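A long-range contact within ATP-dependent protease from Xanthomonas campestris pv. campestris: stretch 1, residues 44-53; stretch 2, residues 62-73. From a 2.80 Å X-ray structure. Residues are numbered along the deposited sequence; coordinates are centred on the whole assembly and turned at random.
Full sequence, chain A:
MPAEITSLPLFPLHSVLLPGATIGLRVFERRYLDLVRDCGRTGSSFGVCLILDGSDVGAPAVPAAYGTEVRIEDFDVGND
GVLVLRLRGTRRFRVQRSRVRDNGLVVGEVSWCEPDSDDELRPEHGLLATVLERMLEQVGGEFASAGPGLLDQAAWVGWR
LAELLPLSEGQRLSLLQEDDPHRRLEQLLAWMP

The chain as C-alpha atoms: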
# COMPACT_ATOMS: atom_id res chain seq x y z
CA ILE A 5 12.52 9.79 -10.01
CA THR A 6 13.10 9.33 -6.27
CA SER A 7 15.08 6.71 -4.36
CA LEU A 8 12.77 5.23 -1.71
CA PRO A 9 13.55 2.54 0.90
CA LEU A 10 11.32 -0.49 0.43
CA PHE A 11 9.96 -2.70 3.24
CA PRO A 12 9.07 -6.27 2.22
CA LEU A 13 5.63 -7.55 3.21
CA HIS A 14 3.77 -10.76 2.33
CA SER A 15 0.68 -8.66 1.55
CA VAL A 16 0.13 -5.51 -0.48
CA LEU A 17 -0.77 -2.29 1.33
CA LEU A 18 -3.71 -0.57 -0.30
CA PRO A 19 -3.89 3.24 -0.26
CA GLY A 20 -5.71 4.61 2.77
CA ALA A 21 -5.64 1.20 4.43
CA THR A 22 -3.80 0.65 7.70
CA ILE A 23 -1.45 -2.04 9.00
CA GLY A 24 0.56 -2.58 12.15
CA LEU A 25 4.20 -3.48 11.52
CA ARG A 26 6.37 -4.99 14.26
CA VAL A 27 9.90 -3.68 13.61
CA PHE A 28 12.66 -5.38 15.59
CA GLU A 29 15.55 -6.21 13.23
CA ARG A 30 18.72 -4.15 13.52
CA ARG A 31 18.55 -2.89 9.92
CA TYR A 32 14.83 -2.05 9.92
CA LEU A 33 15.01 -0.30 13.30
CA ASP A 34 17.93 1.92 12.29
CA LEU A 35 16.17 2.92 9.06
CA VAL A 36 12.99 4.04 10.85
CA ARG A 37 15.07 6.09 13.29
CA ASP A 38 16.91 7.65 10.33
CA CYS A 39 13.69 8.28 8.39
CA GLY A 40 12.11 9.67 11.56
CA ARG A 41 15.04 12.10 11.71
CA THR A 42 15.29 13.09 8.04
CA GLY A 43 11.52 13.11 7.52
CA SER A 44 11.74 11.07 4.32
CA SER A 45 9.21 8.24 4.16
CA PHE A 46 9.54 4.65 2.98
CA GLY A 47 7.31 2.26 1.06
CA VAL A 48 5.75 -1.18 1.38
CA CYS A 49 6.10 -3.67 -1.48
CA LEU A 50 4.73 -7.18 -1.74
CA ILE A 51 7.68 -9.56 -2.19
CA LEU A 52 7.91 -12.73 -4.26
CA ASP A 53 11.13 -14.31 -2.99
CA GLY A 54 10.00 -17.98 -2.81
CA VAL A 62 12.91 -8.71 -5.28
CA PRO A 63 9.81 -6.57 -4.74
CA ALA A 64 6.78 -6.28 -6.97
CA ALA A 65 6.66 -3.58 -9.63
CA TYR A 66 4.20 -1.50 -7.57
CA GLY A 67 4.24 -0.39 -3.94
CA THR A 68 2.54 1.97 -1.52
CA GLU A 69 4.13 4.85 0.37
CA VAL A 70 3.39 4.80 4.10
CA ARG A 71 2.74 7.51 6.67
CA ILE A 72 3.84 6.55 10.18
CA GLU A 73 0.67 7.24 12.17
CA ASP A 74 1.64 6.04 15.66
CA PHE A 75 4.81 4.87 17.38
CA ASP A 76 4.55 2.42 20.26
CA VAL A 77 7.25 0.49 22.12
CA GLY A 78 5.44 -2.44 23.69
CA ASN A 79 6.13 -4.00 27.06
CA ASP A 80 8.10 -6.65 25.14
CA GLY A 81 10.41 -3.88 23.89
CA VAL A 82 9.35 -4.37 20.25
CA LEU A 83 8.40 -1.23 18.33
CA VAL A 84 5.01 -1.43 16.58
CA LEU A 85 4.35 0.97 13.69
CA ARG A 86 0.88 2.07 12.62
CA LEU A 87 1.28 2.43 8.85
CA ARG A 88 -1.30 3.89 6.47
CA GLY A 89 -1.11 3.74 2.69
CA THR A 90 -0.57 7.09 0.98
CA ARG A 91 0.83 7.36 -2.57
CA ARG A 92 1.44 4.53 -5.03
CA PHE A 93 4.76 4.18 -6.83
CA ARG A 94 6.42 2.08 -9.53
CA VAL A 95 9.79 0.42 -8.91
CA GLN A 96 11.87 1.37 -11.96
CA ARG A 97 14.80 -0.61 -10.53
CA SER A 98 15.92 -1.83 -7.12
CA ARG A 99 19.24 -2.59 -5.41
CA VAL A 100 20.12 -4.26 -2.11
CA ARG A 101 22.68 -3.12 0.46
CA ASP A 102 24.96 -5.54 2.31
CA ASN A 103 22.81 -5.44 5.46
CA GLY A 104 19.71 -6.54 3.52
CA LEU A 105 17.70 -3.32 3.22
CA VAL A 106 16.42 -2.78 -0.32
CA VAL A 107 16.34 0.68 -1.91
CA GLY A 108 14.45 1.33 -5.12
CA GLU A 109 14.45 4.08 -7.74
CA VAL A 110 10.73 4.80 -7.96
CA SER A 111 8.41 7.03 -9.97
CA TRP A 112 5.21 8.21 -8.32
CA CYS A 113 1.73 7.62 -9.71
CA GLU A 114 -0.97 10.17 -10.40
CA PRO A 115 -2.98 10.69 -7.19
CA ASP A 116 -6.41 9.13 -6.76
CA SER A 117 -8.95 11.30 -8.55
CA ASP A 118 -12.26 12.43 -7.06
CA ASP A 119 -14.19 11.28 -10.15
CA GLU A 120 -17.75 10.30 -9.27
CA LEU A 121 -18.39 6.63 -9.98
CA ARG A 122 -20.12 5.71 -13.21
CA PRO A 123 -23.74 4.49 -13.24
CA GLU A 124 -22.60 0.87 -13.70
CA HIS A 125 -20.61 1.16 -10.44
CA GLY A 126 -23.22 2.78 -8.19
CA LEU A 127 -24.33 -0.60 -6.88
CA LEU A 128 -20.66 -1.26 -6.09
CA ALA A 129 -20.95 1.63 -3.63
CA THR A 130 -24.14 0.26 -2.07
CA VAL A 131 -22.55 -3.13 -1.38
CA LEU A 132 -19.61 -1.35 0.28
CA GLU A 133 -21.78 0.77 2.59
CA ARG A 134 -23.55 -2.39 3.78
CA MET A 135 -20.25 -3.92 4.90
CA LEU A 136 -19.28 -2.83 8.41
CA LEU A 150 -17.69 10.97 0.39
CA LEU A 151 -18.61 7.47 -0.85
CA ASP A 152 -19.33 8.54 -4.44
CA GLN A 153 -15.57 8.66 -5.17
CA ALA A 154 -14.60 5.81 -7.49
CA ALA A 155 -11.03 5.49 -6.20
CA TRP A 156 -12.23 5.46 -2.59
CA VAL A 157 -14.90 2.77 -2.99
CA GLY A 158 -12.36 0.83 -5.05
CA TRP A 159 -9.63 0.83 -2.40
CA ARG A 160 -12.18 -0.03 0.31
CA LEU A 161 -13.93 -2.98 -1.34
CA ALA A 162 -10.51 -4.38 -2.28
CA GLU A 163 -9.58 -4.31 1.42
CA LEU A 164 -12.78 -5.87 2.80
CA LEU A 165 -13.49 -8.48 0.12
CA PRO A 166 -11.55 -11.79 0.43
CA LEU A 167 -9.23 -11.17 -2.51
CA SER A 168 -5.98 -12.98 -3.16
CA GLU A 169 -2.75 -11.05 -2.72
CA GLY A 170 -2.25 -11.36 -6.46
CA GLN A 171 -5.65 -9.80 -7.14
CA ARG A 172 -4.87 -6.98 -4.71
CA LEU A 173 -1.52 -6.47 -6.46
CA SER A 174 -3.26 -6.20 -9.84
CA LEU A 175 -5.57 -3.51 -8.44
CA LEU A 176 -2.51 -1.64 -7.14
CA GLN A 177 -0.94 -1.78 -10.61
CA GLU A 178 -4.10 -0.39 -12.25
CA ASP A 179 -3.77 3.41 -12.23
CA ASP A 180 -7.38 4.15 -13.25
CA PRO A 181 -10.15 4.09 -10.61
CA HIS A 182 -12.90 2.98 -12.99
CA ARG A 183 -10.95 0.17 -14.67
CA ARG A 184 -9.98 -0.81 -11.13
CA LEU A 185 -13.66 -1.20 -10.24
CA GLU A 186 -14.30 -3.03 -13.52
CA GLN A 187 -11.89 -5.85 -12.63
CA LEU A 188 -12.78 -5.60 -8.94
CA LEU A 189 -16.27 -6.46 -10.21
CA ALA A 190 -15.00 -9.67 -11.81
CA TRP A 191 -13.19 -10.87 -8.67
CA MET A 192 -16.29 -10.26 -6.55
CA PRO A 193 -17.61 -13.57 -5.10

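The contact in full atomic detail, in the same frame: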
# COMPACT_ATOMS: atom_id res chain seq x y z
N SER A 44 12.06 11.82 5.52
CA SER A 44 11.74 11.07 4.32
C SER A 44 11.00 9.79 4.70
O SER A 44 11.31 9.15 5.71
CB SER A 44 13.01 10.73 3.54
OG SER A 44 13.58 9.51 3.98
N SER A 45 10.02 9.42 3.89
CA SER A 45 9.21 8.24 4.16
C SER A 45 9.86 7.00 3.54
O SER A 45 10.95 7.05 2.97
CB SER A 45 7.80 8.44 3.61
OG SER A 45 7.82 8.64 2.21
N PHE A 46 9.18 5.87 3.68
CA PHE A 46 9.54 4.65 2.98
C PHE A 46 8.26 4.03 2.41
O PHE A 46 7.16 4.55 2.59
CB PHE A 46 10.29 3.67 3.90
CG PHE A 46 9.49 3.19 5.08
CD1 PHE A 46 9.51 3.89 6.28
CD2 PHE A 46 8.73 2.04 5.00
CE1 PHE A 46 8.79 3.44 7.37
CE2 PHE A 46 8.00 1.59 6.09
CZ PHE A 46 8.03 2.29 7.27
N GLY A 47 8.42 2.90 1.72
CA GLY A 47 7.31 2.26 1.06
C GLY A 47 7.21 0.79 1.41
O GLY A 47 8.16 0.18 1.92
N VAL A 48 6.04 0.23 1.13
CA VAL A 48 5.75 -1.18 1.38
C VAL A 48 5.49 -1.85 0.03
O VAL A 48 4.62 -1.42 -0.73
CB VAL A 48 4.55 -1.36 2.32
CG1 VAL A 48 3.91 -2.72 2.11
CG2 VAL A 48 4.98 -1.18 3.76
N CYS A 49 6.26 -2.89 -0.26
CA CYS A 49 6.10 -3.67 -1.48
C CYS A 49 5.85 -5.13 -1.13
O CYS A 49 6.52 -5.69 -0.25
CB CYS A 49 7.33 -3.56 -2.38
SG CYS A 49 7.39 -2.08 -3.40
N LEU A 50 4.90 -5.74 -1.82
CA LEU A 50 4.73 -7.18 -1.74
C LEU A 50 5.92 -7.88 -2.39
O LEU A 50 6.29 -7.56 -3.53
CB LEU A 50 3.42 -7.60 -2.41
CG LEU A 50 3.23 -9.10 -2.63
CD1 LEU A 50 2.85 -9.79 -1.33
CD2 LEU A 50 2.18 -9.36 -3.71
N ILE A 51 6.53 -8.83 -1.67
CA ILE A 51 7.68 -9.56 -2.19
C ILE A 51 7.24 -10.81 -2.93
O ILE A 51 6.06 -11.16 -2.94
CB ILE A 51 8.69 -9.92 -1.08
CG1 ILE A 51 8.01 -10.05 0.29
CG2 ILE A 51 9.83 -8.93 -1.04
CD1 ILE A 51 7.12 -11.27 0.46
N LEU A 52 8.19 -11.48 -3.57
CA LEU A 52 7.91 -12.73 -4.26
C LEU A 52 9.17 -13.58 -4.25
O LEU A 52 9.57 -14.15 -5.27
CB LEU A 52 7.41 -12.48 -5.69
CG LEU A 52 7.32 -11.05 -6.20
CD1 LEU A 52 8.15 -10.87 -7.45
CD2 LEU A 52 5.87 -10.65 -6.47
N ASP A 53 9.82 -13.67 -3.10
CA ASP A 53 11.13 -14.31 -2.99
C ASP A 53 11.04 -15.78 -2.58
O ASP A 53 11.85 -16.24 -1.76
CB ASP A 53 11.99 -13.54 -2.00
N VAL A 62 13.43 -9.61 -4.25
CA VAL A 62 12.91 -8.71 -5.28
C VAL A 62 11.46 -8.33 -4.97
O VAL A 62 10.63 -9.19 -4.71
CB VAL A 62 13.02 -9.35 -6.67
CG1 VAL A 62 12.45 -8.42 -7.73
CG2 VAL A 62 14.46 -9.70 -6.99
N PRO A 63 11.17 -7.04 -4.99
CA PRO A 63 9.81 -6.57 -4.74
C PRO A 63 8.97 -6.63 -6.01
O PRO A 63 9.47 -6.85 -7.12
CB PRO A 63 10.01 -5.13 -4.28
CG PRO A 63 11.20 -4.69 -5.07
CD PRO A 63 12.10 -5.91 -5.19
N ALA A 64 7.67 -6.42 -5.83
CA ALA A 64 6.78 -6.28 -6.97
C ALA A 64 7.00 -4.93 -7.65
O ALA A 64 7.65 -4.03 -7.11
CB ALA A 64 5.32 -6.44 -6.53
N ALA A 65 6.45 -4.80 -8.86
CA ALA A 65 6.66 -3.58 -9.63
C ALA A 65 5.95 -2.37 -9.03
O ALA A 65 6.30 -1.23 -9.36
CB ALA A 65 6.20 -3.79 -11.07
N TYR A 66 4.96 -2.59 -8.17
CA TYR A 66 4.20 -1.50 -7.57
C TYR A 66 4.22 -1.61 -6.05
O TYR A 66 4.21 -2.71 -5.50
CB TYR A 66 2.74 -1.50 -8.07
CG TYR A 66 2.57 -0.93 -9.46
CD1 TYR A 66 2.90 -1.67 -10.58
CD2 TYR A 66 2.07 0.36 -9.64
CE1 TYR A 66 2.74 -1.15 -11.85
CE2 TYR A 66 1.91 0.89 -10.91
CZ TYR A 66 2.25 0.13 -12.01
OH TYR A 66 2.09 0.65 -13.27
N GLY A 67 4.26 -0.46 -5.39
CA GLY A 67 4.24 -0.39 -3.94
C GLY A 67 3.44 0.80 -3.47
O GLY A 67 2.93 1.59 -4.27
N THR A 68 3.34 0.93 -2.14
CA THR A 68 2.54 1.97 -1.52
C THR A 68 3.37 2.71 -0.48
O THR A 68 3.92 2.09 0.43
CB THR A 68 1.28 1.38 -0.87
OG1 THR A 68 0.55 0.62 -1.83
CG2 THR A 68 0.40 2.49 -0.34
N GLU A 69 3.46 4.03 -0.63
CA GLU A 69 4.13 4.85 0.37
C GLU A 69 3.33 4.86 1.67
O GLU A 69 2.09 4.86 1.65
CB GLU A 69 4.32 6.28 -0.14
CG GLU A 69 5.17 7.15 0.77
CD GLU A 69 5.16 8.61 0.36
OE1 GLU A 69 4.06 9.14 0.06
OE2 GLU A 69 6.24 9.22 0.32
N VAL A 70 4.03 4.86 2.80
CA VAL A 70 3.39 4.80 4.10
C VAL A 70 3.58 6.13 4.82
O VAL A 70 4.57 6.84 4.62
CB VAL A 70 3.93 3.64 4.97
CG1 VAL A 70 3.80 2.32 4.24
CG2 VAL A 70 5.37 3.90 5.38
N ARG A 71 2.60 6.46 5.66
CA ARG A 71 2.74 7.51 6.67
C ARG A 71 2.73 6.84 8.03
O ARG A 71 1.84 6.03 8.32
CB ARG A 71 1.61 8.53 6.57
CG ARG A 71 1.69 9.61 7.64
CD ARG A 71 0.54 10.60 7.57
NE ARG A 71 -0.75 10.00 7.90
CZ ARG A 71 -1.79 9.96 7.08
NH1 ARG A 71 -1.71 10.51 5.87
NH2 ARG A 71 -2.92 9.39 7.47
N ILE A 72 3.72 7.16 8.86
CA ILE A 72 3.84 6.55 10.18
C ILE A 72 2.84 7.26 11.09
O ILE A 72 3.08 8.39 11.52
CB ILE A 72 5.26 6.62 10.73
CG1 ILE A 72 6.29 6.61 9.59
CG2 ILE A 72 5.53 5.46 11.67
CD1 ILE A 72 6.33 5.32 8.81
N GLU A 73 1.72 6.60 11.39
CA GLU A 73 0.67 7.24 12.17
C GLU A 73 1.01 7.27 13.66
O GLU A 73 0.90 8.31 14.31
CB GLU A 73 -0.67 6.54 11.94
CG GLU A 73 -1.39 6.99 10.68
CD GLU A 73 -2.90 7.01 10.85
OE1 GLU A 73 -3.40 6.41 11.82
OE2 GLU A 73 -3.59 7.64 10.01

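Gly67 leaves room for the Cys49 sulfur: a CB built on it in ideal geometry would fall 2.5 Å from Cys49 SG, a clash, and a tight 3.1 Å from Val48 O. The sulfur occupies that space, with Cys49 SG 3.6 Å from Gly67 CA and 3.9 Å from Tyr66 O. Around this point the strands run antiparallel, their directions 149° apart. Val48 and Thr68 form the hydrogen-bonded pair, Val48 N donating to Thr68 O (2.9 Å) and Thr68 N to Val48 O (3.0 Å), both nearly straight. One step along, Gly47 and Glu69 make a non-hydrogen-bonded pair with their CA atoms 4.2 Å apart, and Gly47 CA also approaches Thr68 O at 3.5 Å in a CA-H...O contact. The ladder extends to Val70 N, which donates to Phe46 O at 3.2 Å.

Side chains reinforce this end. The Phe46 CA-to-CB bond points away from the second stretch, yet its ring comes back to meet it: Val70 CG2 sits over one ring face, 3.7 Å from the centroid, in a CH-pi contact, and Ile72 CD1 reaches Phe46 CE1 at 3.4 Å. Val48 CG2 adds an apolar contact to Val70 CG1 (3.7 Å). Ser45 OG donates a short hydrogen bond to Glu69 OE2 (2.5 Å), tying the loop before the strand to an extended glutamate with chi1 and chi2 both t.

Beyond the corner at Ala65, pairing resumes through Ala64 N, which donates to Leu50 O at 2.9 Å; the 139° angle at hydrogen shows a bent bond. Pro63 has no amide hydrogen to donate, but its ring packs against the cysteine, Cys49 CB lying 3.6 Å from Pro63 CB. Farther out the fit loosens, with Leu52 CD2 4.2 Å from Ala64 CB.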